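Uncharacterized protein (Bacteroides caccae, PDB 4L7A) is of unknown function but is probably a zinc-dependent metallo-peptidase of the MA clan. Local coordinates at residues K40-M43 with E44-E47; T57-W60 with L61-L65. One frame throughout, in Å; residues are numbered along the deposited sequence.

Contact 1 (K40-M43 with E44-E47); sequences KYRM and EHIE
His-45 N donates to Arg-42 O at 3.2 Å and Ile-46 N to Met-43 O at 3.2 Å, two successive i to i+3 bonds that coil the chain into a short 3-10 turn just after strand 38-40. Arg-42, extended from CG to NE, runs alongside Glu-44 and His-45. Glu-44 OE2 reaches the edge of the guanidinium near its plane and forms a salt bridge with Arg-42 NH1 at 3.3 Å, whose hydrogen bond is weak, although the two planes are turned 52° apart. Glu-44 gets there because CG sits between the backbone N and carbonyl carbon (chi1 67°) and the chain bends at chi2. His-45 brings its CE1 to 3.6 Å from Arg-42 CD, while Arg-42 CB lies over one face of the imidazole, offset toward its rim. On the inner side of the turn, Ile-46 CD1 packs 3.7 Å from Lys-40 O, and Ile-46 CG1 meets Lys-40 CB. The stronger partner of Arg-42 is Asp-24 on helix 17-35, bound through NH2. With carboxylates at NH1 and NH2, the guanidinium links this surface turn to that helix, and the two acids would be expected to stabilise its positive charge.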
loop_
_atom_site.group_PDB
_atom_site.type_symbol
_atom_site.label_atom_id
_atom_site.label_comp_id
_atom_site.label_asym_id
_atom_site.label_seq_id
_atom_site.Cartn_x
_atom_site.Cartn_y
_atom_site.Cartn_z
ATOM N N LYS A 40 7.885 13.869 -2.811
ATOM C CA LYS A 40 8.493 14.631 -3.903
ATOM C C LYS A 40 7.706 14.497 -5.207
ATOM O O LYS A 40 7.346 13.388 -5.620
ATOM C CB LYS A 40 9.924 14.174 -4.126
ATOM C CG LYS A 40 10.822 14.293 -2.914
ATOM C CD LYS A 40 12.267 14.247 -3.336
ATOM C CE LYS A 40 13.203 14.176 -2.148
ATOM N NZ LYS A 40 14.588 13.997 -2.634
ATOM N N TYR A 41 7.415 15.633 -5.830
ATOM C CA TYR A 41 6.761 15.646 -7.122
ATOM C C TYR A 41 7.566 16.358 -8.169
ATOM O O TYR A 41 7.365 16.107 -9.357
ATOM C CB TYR A 41 5.389 16.258 -7.031
ATOM C CG TYR A 41 5.414 17.709 -6.746
ATOM C CD1 TYR A 41 5.595 18.172 -5.456
ATOM C CD2 TYR A 41 5.269 18.627 -7.768
ATOM C CE1 TYR A 41 5.641 19.547 -5.187
ATOM C CE2 TYR A 41 5.333 19.989 -7.519
ATOM C CZ TYR A 41 5.495 20.440 -6.214
ATOM O OH TYR A 41 5.571 21.773 -5.992
ATOM N N ARG A 42 8.485 17.220 -7.750
ATOM C CA ARG A 42 9.268 18.015 -8.694
ATOM C C ARG A 42 10.270 17.083 -9.357
ATOM O O ARG A 42 11.055 16.412 -8.677
ATOM C CB ARG A 42 9.978 19.167 -7.986
ATOM C CG ARG A 42 9.077 20.327 -7.463
ATOM C CD ARG A 42 9.882 21.153 -6.436
ATOM N NE ARG A 42 9.218 22.344 -5.912
ATOM C CZ ARG A 42 9.141 23.490 -6.546
ATOM N NH1 ARG A 42 9.644 23.623 -7.759
ATOM N NH2 ARG A 42 8.509 24.504 -5.992
HETATM N N MSE A 43 10.267 17.087 -10.677
HETATM C CA MSE A 43 11.159 16.219 -11.459
HETATM C C MSE A 43 12.655 16.508 -11.280
HETATM O O MSE A 43 13.491 15.586 -11.276
HETATM C CB MSE A 43 10.804 16.334 -12.932
HETATM C CG MSE A 43 9.415 15.782 -13.241
HETATM SE SE MSE A 43 8.811 16.261 -15.031
HETATM C CE MSE A 43 7.870 17.970 -14.634
ATOM N N GLU A 44 12.972 17.783 -11.128
ATOM C CA GLU A 44 14.324 18.237 -10.851
ATOM C C GLU A 44 14.910 17.660 -9.564
ATOM O O GLU A 44 16.110 17.586 -9.457
ATOM C CB GLU A 44 14.328 19.784 -10.776
ATOM C CG GLU A 44 13.532 20.356 -9.565
ATOM C CD GLU A 44 12.696 21.595 -9.871
ATOM O OE1 GLU A 44 13.268 22.611 -10.317
ATOM O OE2 GLU A 44 11.470 21.591 -9.628
ATOM N N HIS A 45 14.088 17.264 -8.586
ATOM C CA HIS A 45 14.587 16.665 -7.306
ATOM C C HIS A 45 14.557 15.150 -7.236
ATOM O O HIS A 45 14.935 14.575 -6.219
ATOM C CB HIS A 45 13.801 17.177 -6.087
ATOM C CG HIS A 45 13.849 18.662 -5.934
ATOM N ND1 HIS A 45 13.029 19.348 -5.067
ATOM C CD2 HIS A 45 14.592 19.594 -6.574
ATOM C CE1 HIS A 45 13.269 20.643 -5.175
ATOM N NE2 HIS A 45 14.200 20.819 -6.097
ATOM N N ILE A 46 14.115 14.515 -8.309
ATOM C CA ILE A 46 13.989 13.068 -8.362
ATOM C C ILE A 46 15.053 12.504 -9.299
ATOM O O ILE A 46 15.220 12.925 -10.446
ATOM C CB ILE A 46 12.546 12.619 -8.806
ATOM C CG1 ILE A 46 11.544 12.949 -7.690
ATOM C CG2 ILE A 46 12.531 11.133 -9.100
ATOM C CD1 ILE A 46 10.138 12.640 -7.982
ATOM N N GLU A 47 15.739 11.498 -8.811
ATOM C CA GLU A 47 16.763 10.852 -9.589
ATOM C C GLU A 47 16.433 9.351 -9.646
ATOM O O GLU A 47 16.383 8.684 -8.620
ATOM C CB GLU A 47 18.120 11.183 -8.946
ATOM C CG GLU A 47 19.169 10.096 -8.898
ATOM C CD GLU A 47 20.445 10.609 -8.248
ATOM O OE1 GLU A 47 20.642 11.853 -8.216
ATOM O OE2 GLU A 47 21.245 9.775 -7.760
#

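Contact 2 (T57-W60 with L61-L65); sequences TDFW and LSVKL
Phe-59 turns one ring face to Val-63, whose CG2 lies 4.2 Å from the ring centroid and 25° off the ring normal, a CH-pi contact displaced toward the rim; the closest carbon pair is Phe-59 CE2 to Val-63 CG2 at 3.8 Å. The same methyl approaches Trp-60 more loosely, and the Trp-60 and Val-63 side chains run side by side. Within the first turn the two aromatic rings also meet, Phe-59 CD2 standing over the centre of the indole face while Trp-60 CD1 lies at the edge of the phenyl ring. Asp-58 is the N-cap of helix 59-81. Its CG is anti to the backbone N (chi1 174°), which brings OD1 within 3.0 Å of Leu-61 N; that bond is nearly straight at 167°, though the donor comes from above the carboxylate plane. The carboxylate also rests against the CB of Leu-61, CG to CB 3.5 Å, with the two side chains crossing at about a right angle. Asp-58 O itself is gripped twice by Ser-62: OG donates at 2.9 Å and the backbone N at 3.0 Å, from opposite faces of the carbonyl plane. The first bond gives the hydroxyl of buried Ser-62 an acceptor. Ser-62 OG also lies 3.5 Å from Thr-57 CG2, at the end of the preceding loop. Ser-62 N to Asp-58 O opens the i to i+4 series, continued by Val-63 N to Phe-59 O and Lys-64 N to Trp-60 O. Phe-23 of helix 17-35 packs against Ser-62 and Val-63, and Met-122 of strand 115-122 against Leu-61 and Ser-62.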
loop_
_atom_site.group_PDB
_atom_site.type_symbol
_atom_site.label_atom_id
_atom_site.label_comp_id
_atom_site.label_asym_id
_atom_site.label_seq_id
_atom_site.Cartn_x
_atom_site.Cartn_y
_atom_site.Cartn_z
ATOM N N THR A 57 5.650 14.927 -15.092
ATOM C CA THR A 57 4.796 14.663 -13.953
ATOM C C THR A 57 3.705 15.714 -13.927
ATOM O O THR A 57 4.007 16.883 -13.835
ATOM C CB THR A 57 5.651 14.719 -12.663
ATOM O OG1 THR A 57 6.713 13.729 -12.786
ATOM C CG2 THR A 57 4.823 14.433 -11.433
ATOM N N ASP A 58 2.440 15.293 -13.998
ATOM C CA ASP A 58 1.277 16.202 -14.040
ATOM C C ASP A 58 1.072 16.814 -12.650
ATOM O O ASP A 58 0.854 16.094 -11.678
ATOM C CB ASP A 58 0.073 15.346 -14.488
ATOM C CG ASP A 58 -1.304 16.074 -14.463
ATOM O OD1 ASP A 58 -1.580 17.009 -13.687
ATOM O OD2 ASP A 58 -2.196 15.580 -15.212
ATOM N N PHE A 59 1.121 18.138 -12.553
ATOM C CA PHE A 59 1.050 18.803 -11.267
ATOM C C PHE A 59 -0.281 18.630 -10.508
ATOM O O PHE A 59 -0.278 18.227 -9.365
ATOM C CB PHE A 59 1.300 20.292 -11.410
ATOM C CG PHE A 59 1.144 21.066 -10.104
ATOM C CD1 PHE A 59 2.221 21.174 -9.216
ATOM C CD2 PHE A 59 -0.037 21.683 -9.779
ATOM C CE1 PHE A 59 2.120 21.913 -8.028
ATOM C CE2 PHE A 59 -0.148 22.432 -8.598
ATOM C CZ PHE A 59 0.952 22.548 -7.721
ATOM N N TRP A 60 -1.398 18.963 -11.126
ATOM C CA TRP A 60 -2.676 18.870 -10.436
ATOM C C TRP A 60 -3.071 17.399 -10.142
ATOM O O TRP A 60 -3.737 17.104 -9.153
ATOM C CB TRP A 60 -3.765 19.612 -11.213
ATOM C CG TRP A 60 -3.517 21.050 -11.169
ATOM C CD1 TRP A 60 -3.067 21.825 -12.187
ATOM C CD2 TRP A 60 -3.709 21.925 -10.039
ATOM N NE1 TRP A 60 -2.954 23.112 -11.775
ATOM C CE2 TRP A 60 -3.295 23.202 -10.443
ATOM C CE3 TRP A 60 -4.133 21.739 -8.727
ATOM C CZ2 TRP A 60 -3.332 24.309 -9.591
ATOM C CZ3 TRP A 60 -4.151 22.825 -7.869
ATOM C CH2 TRP A 60 -3.769 24.110 -8.309
ATOM N N LEU A 61 -2.595 16.481 -10.947
ATOM C CA LEU A 61 -2.751 15.099 -10.562
ATOM C C LEU A 61 -1.860 14.702 -9.322
ATOM O O LEU A 61 -2.275 13.869 -8.503
ATOM C CB LEU A 61 -2.455 14.189 -11.752
ATOM C CG LEU A 61 -2.626 12.671 -11.514
ATOM C CD1 LEU A 61 -4.050 12.359 -11.045
ATOM C CD2 LEU A 61 -2.313 11.956 -12.825
ATOM N N SER A 62 -0.673 15.305 -9.195
ATOM C CA SER A 62 0.173 15.073 -8.023
ATOM C C SER A 62 -0.523 15.551 -6.751
ATOM O O SER A 62 -0.431 14.920 -5.733
ATOM C CB SER A 62 1.515 15.769 -8.133
ATOM O OG SER A 62 2.233 15.218 -9.231
ATOM N N VAL A 63 -1.217 16.675 -6.834
ATOM C CA VAL A 63 -1.960 17.215 -5.725
ATOM C C VAL A 63 -3.087 16.264 -5.318
ATOM O O VAL A 63 -3.315 16.011 -4.107
ATOM C CB VAL A 63 -2.555 18.590 -6.089
ATOM C CG1 VAL A 63 -3.420 19.114 -4.960
ATOM C CG2 VAL A 63 -1.452 19.588 -6.377
ATOM N N LYS A 64 -3.806 15.734 -6.307
ATOM C CA LYS A 64 -4.912 14.821 -6.024
ATOM C C LYS A 64 -4.393 13.602 -5.334
ATOM O O LYS A 64 -4.926 13.212 -4.305
ATOM C CB LYS A 64 -5.624 14.413 -7.300
ATOM C CG LYS A 64 -6.330 15.600 -7.919
ATOM C CD LYS A 64 -7.264 15.206 -9.029
ATOM C CE LYS A 64 -7.673 16.429 -9.789
ATOM N NZ LYS A 64 -8.593 15.992 -10.826
ATOM N N LEU A 65 -3.313 13.038 -5.864
ATOM C CA LEU A 65 -2.727 11.827 -5.275
ATOM C C LEU A 65 -2.171 12.042 -3.871
ATOM O O LEU A 65 -2.364 11.201 -3.012
ATOM C CB LEU A 65 -1.633 11.265 -6.154
ATOM C CG LEU A 65 -2.211 10.468 -7.289
ATOM C CD1 LEU A 65 -1.134 10.218 -8.331
ATOM C CD2 LEU A 65 -2.723 9.121 -6.749
#

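Overall arrangement
Contacts 1 and 2 follow in series along the chain, their centres about 13 Å apart. They touch where the start of the loop after strand 38-40 meets its end and the first turn of helix 59-81: Met-43 CG lies 3.4 Å from Thr-57 OG1, and Tyr-41 CE2 lies 3.7 Å from Phe-59 CD1. Helix 17-35 is common to both, since Lys-20 touches Tyr-41 and Arg-42 as well as Phe-59, and Phe-23 meets the Tyr-41 ring and Ser-62. Contact 1 is at the surface and contact 2 is partly buried. The HExxH sequence, zinc-binding in peptidases of this clan, lies on helix 131-153, in neither contact, so any link to a zinc site would be indirect.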